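Local coordinates for Lin1840 protein (Listeria innocua serovar 6a, PDB 4ZOB) that probably hydrolyses terminal, non-reducing beta-D-glucosyl residues to release beta-D-glucose, as a family 3 glycoside hydrolase, at residues 97-102 with 408-413; 108-113 with 658-663; 266-271 with 298-303; 650-655 with 685-690. The protein carries 1 engineered substitution. One frame throughout, in Å; residues are numbered along the deposited sequence.

Interaction 1: 97-102 with 408-413; sequences KTVFPI and GWNVYG. With LGC (D-glucono-1,5-lactone), chain C.
The flat carboxamide of Asn410 carries Val99 above its plane: the methyl CG2 of Val99 stands 3.4 Å from Asn410 OD1, and the two side chains cross at about a right angle. Val99 CG2 also lies 3.7 Å from Gly413 CA, because chi1 of 178° sets CG1 anti to the backbone N and leaves CG2 for this side. The Tyr412 ring has Val411 CG1 over one face, stacks with Tyr96, and sends its hydroxyl to Ser63 O. Along its backbone passes the aliphatic end of Lys97, with CE 3.4 Å from Tyr412 O. Asn410 builds an Asx motif here. Its OD1 accepts from Gly413 N at 2.7 Å, while its ND2 donates to Gly413 O at 3.0 Å from above the carbonyl plane, so both ends of the amide are tied to one glycine and its rotation is fixed. These bonds shape the 408-413 loop, and the packing of Val99 and Lys97 on it joins the loop after strand 87-90 of the N-terminal barrel domain to the C-terminal domain. From that second loop Trp409 reaches the bound gluconolactone, its CH2 approaching C4 of the sugar obliquely at 3.7 Å. Farther along, Ile102 CG2 touches Gly408 N at 4.3 Å.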
# COMPACT_ATOMS: atom_id res chain seq x y z
N LYS A 97 -23.50 25.82 10.98
CA LYS A 97 -22.92 27.06 11.55
C LYS A 97 -22.32 26.81 12.93
O LYS A 97 -21.23 27.29 13.25
CB LYS A 97 -23.97 28.17 11.65
CG LYS A 97 -24.48 28.71 10.34
CD LYS A 97 -23.58 29.77 9.77
CE LYS A 97 -23.95 30.01 8.30
NZ LYS A 97 -23.33 31.24 7.68
N THR A 98 -23.05 26.09 13.78
CA THR A 98 -22.42 25.49 14.95
C THR A 98 -21.56 24.32 14.48
O THR A 98 -22.09 23.24 14.20
CB THR A 98 -23.46 24.97 15.94
OG1 THR A 98 -24.41 25.98 16.23
CG2 THR A 98 -22.79 24.54 17.25
N VAL A 99 -20.24 24.54 14.38
CA VAL A 99 -19.30 23.48 13.94
C VAL A 99 -18.86 22.55 15.07
O VAL A 99 -18.40 22.99 16.12
CB VAL A 99 -18.01 24.07 13.32
CG1 VAL A 99 -17.03 22.96 12.92
CG2 VAL A 99 -18.35 24.96 12.13
N PHE A 100 -18.98 21.25 14.81
CA PHE A 100 -18.56 20.21 15.76
C PHE A 100 -17.18 19.63 15.39
O PHE A 100 -16.63 19.93 14.31
CB PHE A 100 -19.59 19.07 15.74
CG PHE A 100 -20.91 19.43 16.37
CD1 PHE A 100 -21.77 20.32 15.75
CD2 PHE A 100 -21.29 18.86 17.57
CE1 PHE A 100 -22.98 20.63 16.33
CE2 PHE A 100 -22.48 19.18 18.18
CZ PHE A 100 -23.33 20.06 17.55
N PRO A 101 -16.64 18.75 16.25
CA PRO A 101 -15.36 18.15 15.89
C PRO A 101 -15.48 17.46 14.57
O PRO A 101 -16.56 16.95 14.23
CB PRO A 101 -15.09 17.13 17.02
CG PRO A 101 -15.82 17.69 18.19
CD PRO A 101 -17.04 18.43 17.63
N ILE A 102 -14.39 17.48 13.81
CA ILE A 102 -14.31 16.74 12.54
C ILE A 102 -14.66 15.26 12.74
O ILE A 102 -14.53 14.72 13.86
CB ILE A 102 -12.92 16.85 11.89
CG1 ILE A 102 -11.82 16.50 12.90
CG2 ILE A 102 -12.74 18.24 11.32
CD1 ILE A 102 -10.43 16.37 12.31
N GLY A 408 -11.29 21.12 8.52
CA GLY A 408 -11.64 21.09 7.09
C GLY A 408 -13.06 20.64 6.80
O GLY A 408 -13.80 20.23 7.68
N TRP A 409 -13.47 20.74 5.55
CA TRP A 409 -14.89 20.52 5.18
C TRP A 409 -15.85 21.29 6.11
O TRP A 409 -16.88 20.77 6.57
CB TRP A 409 -15.22 19.02 5.13
CG TRP A 409 -14.80 18.38 3.84
CD1 TRP A 409 -13.79 17.49 3.65
CD2 TRP A 409 -15.37 18.63 2.56
NE1 TRP A 409 -13.69 17.17 2.31
CE2 TRP A 409 -14.66 17.86 1.62
CE3 TRP A 409 -16.41 19.45 2.11
CZ2 TRP A 409 -14.97 17.85 0.27
CZ3 TRP A 409 -16.72 19.45 0.77
CH2 TRP A 409 -16.01 18.66 -0.14
N ASN A 410 -15.46 22.52 6.41
CA ASN A 410 -16.34 23.44 7.11
C ASN A 410 -16.82 24.46 6.12
O ASN A 410 -16.22 25.49 5.99
CB ASN A 410 -15.63 24.17 8.23
CG ASN A 410 -16.49 25.27 8.80
OD1 ASN A 410 -17.72 25.15 8.82
ND2 ASN A 410 -15.87 26.37 9.23
N VAL A 411 -17.89 24.16 5.40
CA VAL A 411 -18.29 25.01 4.28
C VAL A 411 -19.10 26.21 4.76
O VAL A 411 -19.18 27.20 4.06
CB VAL A 411 -19.14 24.20 3.25
CG1 VAL A 411 -19.61 25.06 2.08
CG2 VAL A 411 -18.33 23.05 2.69
N TYR A 412 -19.75 26.10 5.92
CA TYR A 412 -20.69 27.15 6.37
C TYR A 412 -20.31 27.81 7.69
O TYR A 412 -20.80 28.89 7.99
CB TYR A 412 -22.12 26.59 6.44
CG TYR A 412 -22.64 26.20 5.07
CD1 TYR A 412 -23.19 27.14 4.22
CD2 TYR A 412 -22.51 24.89 4.61
CE1 TYR A 412 -23.62 26.79 2.97
CE2 TYR A 412 -22.94 24.54 3.34
CZ TYR A 412 -23.51 25.50 2.54
OH TYR A 412 -23.96 25.17 1.27
N GLY A 413 -19.46 27.18 8.48
CA GLY A 413 -19.11 27.73 9.78
C GLY A 413 -18.21 28.93 9.62
O GLY A 413 -17.36 28.97 8.73
C1 LGC C . -16.28 16.65 -3.94
C2 LGC C . -16.16 15.66 -2.82
O5 LGC C . -17.39 17.58 -3.99
O1 LGC C . -15.42 16.73 -4.84
O2 LGC C . -15.68 14.46 -3.38
C3 LGC C . -17.48 15.28 -2.17
O3 LGC C . -17.22 14.54 -0.94
C4 LGC C . -18.36 16.54 -2.04
O4 LGC C . -19.62 16.24 -1.45
C5 LGC C . -18.60 17.12 -3.42
C6 LGC C . -19.57 18.32 -3.41
O6 LGC C . -19.32 19.17 -2.30

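Interaction 2: 108-113 with 658-663; sequences CSFDRE and KELKAF
Aromatic and cation-pi contacts dominate where Phe663 is held between Phe110 and Arg112. Phe110 turns its edge to one face of the Phe663 ring in a T-shaped pair, centroids 5.6 Å apart and planes at 89°, and Phe110 CD2 is 3.9 Å from Phe663 CD1. On the opposite face the guanidinium of Arg112 lies flat, its plane 13° from that of the ring, with Arg112 CZ 4.0 Å from the Phe663 centroid. Arg112 reaches this place on a chain extended from CG to NE, coming from the direction opposite to that of Phe663.

Apolar packing adds Leu660, whose methyl CD2 meets the edge of the Phe110 ring at CE2, 4.2 Å away. These residues join two domains: Phe110 and Arg112 stand at the junction of helices 103-109 and 112-128 of the barrel domain, where Phe110 leaves helical geometry with positive phi and Asp111 N-caps the second helix. Leu660 and Phe663 belong to strand 659-668 of the fibronectin type III-like domain, on either side of a classic beta bulge at Lys661 and Ala662.

Hydrogen bonds complete the grip on Phe663. Arg112 NH1 donates to Phe663 O at 3.2 Å, almost straight at 173° and with the oxygen in the guanidinium plane. A water accepts from Arg112 NH2 at 2.8 Å and from Phe663 N at 3.1 Å, bridging the same two residues. NH2 also forms a salt bridge with Glu163, which probably helps to keep the guanidinium flat over the ring.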
# COMPACT_ATOMS: atom_id res chain seq x y z
N CYS A 108 -13.03 9.05 17.60
CA CYS A 108 -12.40 8.97 18.90
C CYS A 108 -13.37 9.15 20.10
O CYS A 108 -13.07 8.68 21.19
CB CYS A 108 -11.23 9.96 19.00
SG CYS A 108 -9.96 9.74 17.73
N SER A 109 -14.50 9.83 19.93
CA SER A 109 -15.51 9.87 21.01
C SER A 109 -15.87 8.44 21.47
O SER A 109 -16.02 8.21 22.67
CB SER A 109 -16.77 10.65 20.59
OG SER A 109 -17.67 9.79 19.91
N PHE A 110 -15.94 7.51 20.51
CA PHE A 110 -16.43 6.14 20.74
C PHE A 110 -17.82 6.18 21.40
O PHE A 110 -18.15 5.34 22.26
CB PHE A 110 -15.48 5.33 21.64
CG PHE A 110 -14.45 4.53 20.90
CD1 PHE A 110 -13.26 5.12 20.45
CD2 PHE A 110 -14.63 3.18 20.68
CE1 PHE A 110 -12.31 4.37 19.81
CE2 PHE A 110 -13.68 2.44 19.99
CZ PHE A 110 -12.53 3.04 19.55
N ASP A 111 -18.62 7.16 20.96
CA ASP A 111 -19.88 7.49 21.62
C ASP A 111 -20.94 7.82 20.59
O ASP A 111 -20.93 8.92 20.01
CB ASP A 111 -19.71 8.68 22.57
CG ASP A 111 -20.94 8.93 23.44
OD1 ASP A 111 -21.46 7.96 24.03
OD2 ASP A 111 -21.37 10.10 23.52
N ARG A 112 -21.85 6.86 20.39
CA ARG A 112 -22.93 6.97 19.41
C ARG A 112 -23.82 8.22 19.60
O ARG A 112 -24.18 8.87 18.61
CB ARG A 112 -23.81 5.71 19.45
CG ARG A 112 -23.06 4.38 19.27
CD ARG A 112 -23.98 3.21 19.47
NE ARG A 112 -23.49 1.89 19.09
CZ ARG A 112 -22.61 1.17 19.80
NH1 ARG A 112 -22.05 1.65 20.90
NH2 ARG A 112 -22.26 -0.02 19.36
N GLU A 113 -24.16 8.55 20.85
CA GLU A 113 -25.13 9.62 21.14
C GLU A 113 -24.59 10.96 20.71
O GLU A 113 -25.26 11.67 19.98
CB GLU A 113 -25.51 9.63 22.62
CG GLU A 113 -26.33 10.83 23.06
CD GLU A 113 -27.76 10.82 22.52
OE1 GLU A 113 -28.11 10.03 21.61
OE2 GLU A 113 -28.54 11.65 23.03
N LYS A 658 -7.45 -9.46 15.74
CA LYS A 658 -8.49 -8.87 16.55
C LYS A 658 -9.43 -8.10 15.66
O LYS A 658 -9.00 -7.52 14.66
CB LYS A 658 -7.88 -7.86 17.48
CG LYS A 658 -7.36 -8.41 18.75
CD LYS A 658 -6.97 -7.25 19.62
CE LYS A 658 -6.53 -7.77 20.96
NZ LYS A 658 -5.14 -8.20 20.87
N GLU A 659 -10.70 -8.09 16.06
CA GLU A 659 -11.72 -7.28 15.45
C GLU A 659 -12.60 -6.74 16.54
O GLU A 659 -13.10 -7.48 17.37
CB GLU A 659 -12.58 -8.08 14.47
CG GLU A 659 -11.82 -8.40 13.19
CD GLU A 659 -12.65 -9.19 12.19
OE1 GLU A 659 -13.47 -10.03 12.60
OE2 GLU A 659 -12.46 -8.95 10.99
N LEU A 660 -12.79 -5.44 16.53
CA LEU A 660 -13.69 -4.81 17.44
C LEU A 660 -15.10 -5.29 17.08
O LEU A 660 -15.49 -5.23 15.89
CB LEU A 660 -13.57 -3.30 17.29
CG LEU A 660 -14.44 -2.58 18.31
CD1 LEU A 660 -13.86 -2.78 19.68
CD2 LEU A 660 -14.61 -1.10 18.02
N LYS A 661 -15.85 -5.79 18.07
CA LYS A 661 -17.24 -6.27 17.84
C LYS A 661 -18.28 -5.64 18.72
O LYS A 661 -19.44 -5.82 18.48
CB LYS A 661 -17.35 -7.75 18.02
CG LYS A 661 -16.48 -8.57 17.08
CD LYS A 661 -16.82 -8.35 15.63
CE LYS A 661 -16.02 -9.32 14.80
NZ LYS A 661 -16.48 -9.13 13.39
N ALA A 662 -17.84 -4.92 19.74
CA ALA A 662 -18.70 -4.12 20.58
C ALA A 662 -17.86 -3.15 21.39
O ALA A 662 -16.68 -3.40 21.69
CB ALA A 662 -19.49 -5.00 21.52
N PHE A 663 -18.51 -2.08 21.80
CA PHE A 663 -17.90 -1.02 22.57
C PHE A 663 -19.01 -0.26 23.31
O PHE A 663 -20.11 -0.13 22.76
CB PHE A 663 -17.05 -0.08 21.66
CG PHE A 663 -17.87 0.79 20.69
CD1 PHE A 663 -18.31 2.04 21.09
CD2 PHE A 663 -18.15 0.35 19.40
CE1 PHE A 663 -19.04 2.83 20.21
CE2 PHE A 663 -18.91 1.12 18.52
CZ PHE A 663 -19.35 2.37 18.92
O HOH W 1 -21.52 -2.10 21.12

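Interaction 3: 266-271 with 298-303; sequences VLISDW and VDLEMM. With LGC (D-glucono-1,5-lactone), chain C.
Leu267, Ile268 and Ser269 run alongside Val298 to Glu301 with a single beta bridge between Ile268 and Leu300, where Ser269 N donates to Leu300 O at 3.0 Å and Asp299 N to Leu267 O at 2.8 Å. This pairing of strands 266-268 and 301-302, the seventh and eighth of the parallel set, closes the TIM-barrel-like domain. Side chains add to the backbone bonds. Ser269 OG accepts from Met302 N at 3.0 Å and passes its own hydrogen to Asp270 O, so the hydroxyl links the two strand ends. At the other end Leu267 N donates to Asp299 OD2 at 3.1 Å, from above the carboxylate plane.

Ile268 and Leu300 lie side by side, pointing the same way, and Ile268 CD1 touches Leu300 CD2 at 3.6 Å. Trp271 takes Met303 over one face in a CH-pi contact, CB 3.8 Å from the centroid of the six-membered ring. Met302, extended through chi1 and chi2, brings SD obliquely to that ring, near CE3, in a Met-aromatic contact; the bend at chi3 (-70°) turns CE toward Ile268 CD1, 3.6 Å away.

Two polar arrangements stand out. The buried Asp299 carboxylate also makes salt bridges with Arg331 and Arg258, which would favour its ionised form. Just after strand 266-268, Trp271 N donates to Asp270 OD1 at 2.7 Å and so orients the carboxylate whose OD2 receives O2 of the bound gluconolactone; with Met302 SD also near C6 of the sugar, the closing strands probably help to shape the sugar pocket.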
# COMPACT_ATOMS: atom_id res chain seq x y z
N VAL A 266 -31.73 7.71 -4.77
CA VAL A 266 -30.94 8.39 -5.79
C VAL A 266 -29.47 8.01 -5.60
O VAL A 266 -28.96 7.96 -4.47
CB VAL A 266 -31.10 9.92 -5.74
CG1 VAL A 266 -30.22 10.58 -6.78
CG2 VAL A 266 -32.56 10.29 -5.97
N LEU A 267 -28.81 7.72 -6.72
CA LEU A 267 -27.38 7.51 -6.73
C LEU A 267 -26.80 8.71 -7.43
O LEU A 267 -26.97 8.85 -8.65
CB LEU A 267 -26.98 6.20 -7.47
CG LEU A 267 -25.45 6.04 -7.67
CD1 LEU A 267 -24.74 6.14 -6.32
CD2 LEU A 267 -25.04 4.77 -8.38
N ILE A 268 -26.11 9.55 -6.67
CA ILE A 268 -25.53 10.78 -7.20
C ILE A 268 -24.06 10.55 -7.54
O ILE A 268 -23.36 9.86 -6.83
CB ILE A 268 -25.72 11.98 -6.23
CG1 ILE A 268 -25.35 13.29 -6.93
CG2 ILE A 268 -24.91 11.85 -4.95
CD1 ILE A 268 -25.61 14.54 -6.10
N SER A 269 -23.58 11.14 -8.62
CA SER A 269 -22.17 11.16 -8.88
C SER A 269 -21.43 12.13 -7.98
O SER A 269 -21.99 13.06 -7.45
CB SER A 269 -21.93 11.51 -10.33
OG SER A 269 -21.97 12.89 -10.53
N ASP A 270 -20.15 11.89 -7.78
CA ASP A 270 -19.30 12.86 -7.14
C ASP A 270 -18.98 13.88 -8.21
O ASP A 270 -19.33 13.70 -9.37
CB ASP A 270 -18.06 12.23 -6.51
CG ASP A 270 -17.48 13.07 -5.37
OD1 ASP A 270 -17.74 14.26 -5.31
OD2 ASP A 270 -16.75 12.56 -4.54
N TRP A 271 -18.33 14.96 -7.82
CA TRP A 271 -18.20 16.09 -8.66
C TRP A 271 -17.39 15.80 -9.89
O TRP A 271 -16.20 15.69 -9.85
CB TRP A 271 -17.52 17.18 -7.87
CG TRP A 271 -17.46 18.43 -8.60
CD1 TRP A 271 -16.74 18.70 -9.73
CD2 TRP A 271 -18.18 19.62 -8.32
NE1 TRP A 271 -16.95 19.96 -10.14
CE2 TRP A 271 -17.82 20.56 -9.31
CE3 TRP A 271 -19.07 19.99 -7.34
CZ2 TRP A 271 -18.33 21.83 -9.34
CZ3 TRP A 271 -19.58 21.26 -7.38
CH2 TRP A 271 -19.21 22.16 -8.36
N VAL A 298 -26.40 5.49 -12.24
CA VAL A 298 -26.14 6.80 -11.68
C VAL A 298 -27.32 7.67 -12.12
O VAL A 298 -27.51 7.87 -13.32
CB VAL A 298 -24.79 7.38 -12.14
CG1 VAL A 298 -24.56 8.75 -11.54
CG2 VAL A 298 -23.64 6.48 -11.71
N ASP A 299 -28.08 8.18 -11.14
CA ASP A 299 -29.33 8.94 -11.37
C ASP A 299 -29.14 10.43 -11.52
O ASP A 299 -29.97 11.08 -12.15
CB ASP A 299 -30.31 8.70 -10.21
CG ASP A 299 -30.63 7.22 -10.03
OD1 ASP A 299 -30.63 6.54 -11.09
OD2 ASP A 299 -30.86 6.75 -8.86
N LEU A 300 -28.06 10.98 -10.95
CA LEU A 300 -27.87 12.44 -10.85
C LEU A 300 -26.42 12.88 -11.10
O LEU A 300 -25.54 12.69 -10.30
CB LEU A 300 -28.37 12.90 -9.46
CG LEU A 300 -28.38 14.36 -9.03
CD1 LEU A 300 -29.22 15.16 -9.99
CD2 LEU A 300 -28.90 14.53 -7.62
N GLU A 301 -26.19 13.51 -12.23
CA GLU A 301 -24.86 14.01 -12.56
C GLU A 301 -24.56 15.40 -11.92
O GLU A 301 -25.30 16.38 -12.15
CB GLU A 301 -24.75 14.08 -14.07
CG GLU A 301 -23.37 14.47 -14.56
CD GLU A 301 -23.22 14.29 -16.04
OE1 GLU A 301 -24.14 13.78 -16.71
OE2 GLU A 301 -22.18 14.68 -16.53
N MET A 302 -23.48 15.45 -11.13
CA MET A 302 -23.11 16.63 -10.36
C MET A 302 -22.18 17.56 -11.14
O MET A 302 -20.98 17.29 -11.30
CB MET A 302 -22.42 16.24 -9.05
CG MET A 302 -22.00 17.43 -8.20
SD MET A 302 -21.14 16.99 -6.67
CE MET A 302 -22.42 16.26 -5.67
N MET A 303 -22.75 18.66 -11.61
CA MET A 303 -22.02 19.75 -12.19
C MET A 303 -21.18 19.43 -13.42
O MET A 303 -20.24 20.17 -13.73
CB MET A 303 -21.19 20.45 -11.12
CG MET A 303 -21.94 21.65 -10.55
SD MET A 303 -22.17 22.94 -11.80
CE MET A 303 -20.50 23.60 -11.84
C1 LGC C . -16.28 16.65 -3.94
C2 LGC C . -16.16 15.66 -2.82
O5 LGC C . -17.39 17.58 -3.99
O1 LGC C . -15.42 16.73 -4.84
O2 LGC C . -15.68 14.46 -3.38
C3 LGC C . -17.48 15.28 -2.17
O3 LGC C . -17.22 14.54 -0.94
C4 LGC C . -18.36 16.54 -2.04
O4 LGC C . -19.62 16.24 -1.45
C5 LGC C . -18.60 17.12 -3.42
C6 LGC C . -19.57 18.32 -3.41
O6 LGC C . -19.32 19.17 -2.30

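Interaction 4: 650-655 with 685-690; sequences TASISR and FSFYNH. With MG (magnesium ion), chain E; LGC (D-glucono-1,5-lactone), chain K.
Arg655 and Phe687 form the dense part of this contact within the fibronectin type III-like domain, where the loop between strands 638-648 and 659-668 folds over the short strand 687-688. The guanidinium sits with one face over Phe687 CB, its CZ only 3.3 Å from that atom, and its plane is turned 15° from the ring. The bend at chi2 (-75°) puts CD over the face of the Phe687 ring, 4.0 Å from the centroid in a CH-pi contact, and that at chi3 (-67°) turns NE and the guanidinium back over CB. Round the rest of the ring, Ser652 OG lies in its plane at the edge, 3.5 Å from CZ, with Glu697 as its hydrogen-bond partner, while Ile653 CG1 approaches CE2 obliquely at 3.8 Å. The charge of Arg655 is met by a salt bridge from NH2 to Glu659.

Elsewhere the two segments join less closely. Between Arg655 and Phe685 a water takes over: it accepts from Arg655 NE at 3.0 Å and donates to Phe685 O. At the far end, His690 is poorly ordered. The edge of its ring meets the tip of Ile653, CD2 to CD1 3.8 Å, and it neighbours another bound gluconolactone, while Ile244 of the second subunit packs on both Ile653 and His690.

Next to the dense part the loop carries a magnesium site, which Asp648 shares. Thr650 O, a backbone oxygen, binds the ion at 2.0 Å, and a water on the metal accepts a hydrogen bond from Thr650 N.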
# COMPACT_ATOMS: atom_id res chain seq x y z
N THR A 650 -8.36 -20.14 13.91
CA THR A 650 -8.12 -20.89 12.69
C THR A 650 -9.34 -20.73 11.80
O THR A 650 -10.46 -20.67 12.27
CB THR A 650 -7.83 -22.41 12.92
OG1 THR A 650 -7.11 -22.64 14.15
CG2 THR A 650 -7.03 -22.99 11.72
N ALA A 651 -9.12 -20.65 10.51
CA ALA A 651 -10.22 -20.47 9.58
C ALA A 651 -9.76 -20.74 8.15
O ALA A 651 -8.55 -20.88 7.87
CB ALA A 651 -10.78 -19.09 9.73
N SER A 652 -10.72 -20.84 7.23
CA SER A 652 -10.39 -21.13 5.81
C SER A 652 -9.73 -19.92 5.07
O SER A 652 -9.35 -19.99 3.90
CB SER A 652 -11.66 -21.60 5.09
OG SER A 652 -12.62 -20.54 4.98
N ILE A 653 -9.65 -18.81 5.77
CA ILE A 653 -9.03 -17.56 5.32
C ILE A 653 -8.22 -17.09 6.53
O ILE A 653 -8.68 -17.26 7.65
CB ILE A 653 -10.14 -16.52 5.02
CG1 ILE A 653 -10.89 -16.85 3.74
CG2 ILE A 653 -9.59 -15.11 4.99
CD1 ILE A 653 -10.04 -17.07 2.52
N SER A 654 -7.01 -16.53 6.32
CA SER A 654 -6.24 -16.03 7.44
C SER A 654 -6.96 -14.81 8.00
O SER A 654 -7.18 -13.81 7.30
CB SER A 654 -4.81 -15.69 7.05
OG SER A 654 -4.18 -15.04 8.13
N ARG A 655 -7.35 -14.92 9.28
CA ARG A 655 -8.22 -13.93 9.95
C ARG A 655 -7.49 -12.88 10.80
O ARG A 655 -6.39 -13.09 11.30
CB ARG A 655 -9.26 -14.65 10.80
CG ARG A 655 -10.17 -15.61 10.03
CD ARG A 655 -11.26 -14.94 9.20
NE ARG A 655 -12.23 -14.27 10.04
CZ ARG A 655 -12.59 -13.00 9.94
NH1 ARG A 655 -12.09 -12.22 9.00
NH2 ARG A 655 -13.48 -12.48 10.79
N PHE A 685 -19.21 -13.56 14.62
CA PHE A 685 -18.27 -14.71 14.51
C PHE A 685 -18.11 -15.04 13.06
O PHE A 685 -17.42 -15.99 12.71
CB PHE A 685 -18.76 -15.99 15.24
CG PHE A 685 -18.79 -15.83 16.74
CD1 PHE A 685 -19.77 -15.07 17.32
CD2 PHE A 685 -17.84 -16.42 17.53
CE1 PHE A 685 -19.80 -14.90 18.68
CE2 PHE A 685 -17.85 -16.26 18.89
CZ PHE A 685 -18.81 -15.50 19.47
N SER A 686 -18.75 -14.27 12.19
CA SER A 686 -18.77 -14.63 10.76
C SER A 686 -17.80 -13.87 9.94
O SER A 686 -17.31 -12.89 10.38
CB SER A 686 -20.16 -14.43 10.21
OG SER A 686 -21.00 -15.29 10.96
N PHE A 687 -17.52 -14.37 8.74
CA PHE A 687 -16.60 -13.72 7.81
C PHE A 687 -16.97 -14.08 6.38
O PHE A 687 -17.80 -14.95 6.16
CB PHE A 687 -15.15 -14.12 8.12
CG PHE A 687 -14.77 -15.56 7.77
CD1 PHE A 687 -14.96 -16.58 8.68
CD2 PHE A 687 -14.13 -15.86 6.60
CE1 PHE A 687 -14.54 -17.87 8.41
CE2 PHE A 687 -13.73 -17.14 6.30
CZ PHE A 687 -13.94 -18.15 7.22
N TYR A 688 -16.36 -13.42 5.41
CA TYR A 688 -16.53 -13.84 4.02
C TYR A 688 -15.44 -14.81 3.61
O TYR A 688 -14.26 -14.55 3.81
CB TYR A 688 -16.51 -12.65 3.07
CG TYR A 688 -17.70 -11.75 3.19
CD1 TYR A 688 -17.71 -10.71 4.14
CD2 TYR A 688 -18.79 -11.93 2.39
CE1 TYR A 688 -18.80 -9.88 4.27
CE2 TYR A 688 -19.89 -11.10 2.50
CZ TYR A 688 -19.89 -10.08 3.45
OH TYR A 688 -20.98 -9.26 3.52
N ASN A 689 -15.83 -15.92 3.00
CA ASN A 689 -14.86 -16.89 2.55
C ASN A 689 -14.41 -16.66 1.08
O ASN A 689 -14.80 -15.70 0.41
CB ASN A 689 -15.36 -18.30 2.83
CG ASN A 689 -16.45 -18.78 1.87
OD1 ASN A 689 -16.88 -18.08 0.92
ND2 ASN A 689 -16.88 -20.03 2.10
N HIS A 690 -13.57 -17.56 0.59
CA HIS A 690 -12.97 -17.42 -0.74
C HIS A 690 -14.04 -17.37 -1.80
O HIS A 690 -13.93 -16.61 -2.74
CB HIS A 690 -11.94 -18.51 -1.06
CG HIS A 690 -12.11 -19.77 -0.26
ND1 HIS A 690 -12.58 -20.94 -0.80
CD2 HIS A 690 -11.85 -20.03 1.05
CE1 HIS A 690 -12.60 -21.88 0.14
NE2 HIS A 690 -12.17 -21.35 1.27
MG MG E . -12.29 -20.64 12.99
C1 LGC K . -9.14 -16.03 -5.54
C2 LGC K . -9.96 -16.43 -6.76
O5 LGC K . -9.03 -16.87 -4.34
O1 LGC K . -8.50 -14.97 -5.55
O2 LGC K . -10.97 -15.46 -7.07
C3 LGC K . -10.64 -17.80 -6.66
O3 LGC K . -10.48 -18.39 -7.96
C4 LGC K . -10.06 -18.73 -5.58
O4 LGC K . -10.90 -19.88 -5.37
C5 LGC K . -9.91 -18.02 -4.24
C6 LGC K . -9.45 -18.99 -3.12
O6 LGC K . -8.20 -19.66 -3.37
O HOH W 2 -11.09 -21.20 14.83
O HOH W 3 -14.34 -15.21 11.91
O HOH W 4 -12.47 -22.27 12.49
O HOH W 5 -14.14 -20.67 14.03

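How the interactions relate
From the N terminus, the chain first passes 97-102 and then 108-113, both in the barrel domain, and each waits for a distant partner. Interaction 3 opens at 266-271 and closes a short loop at 298-303, nested inside the loops of both interactions 1 and 2. Interaction 1 closes next, at 408-413, tying the barrel to the C-terminal domain; like interaction 3 it reaches the same gluconolactone. Interaction 4 then opens at 650-655, and interaction 2 closes at 658-663, binding the barrel to the fibronectin type III-like domain. Interaction 2 therefore crosses both interaction 1 and interaction 4, which ends at 685-690 within that last domain.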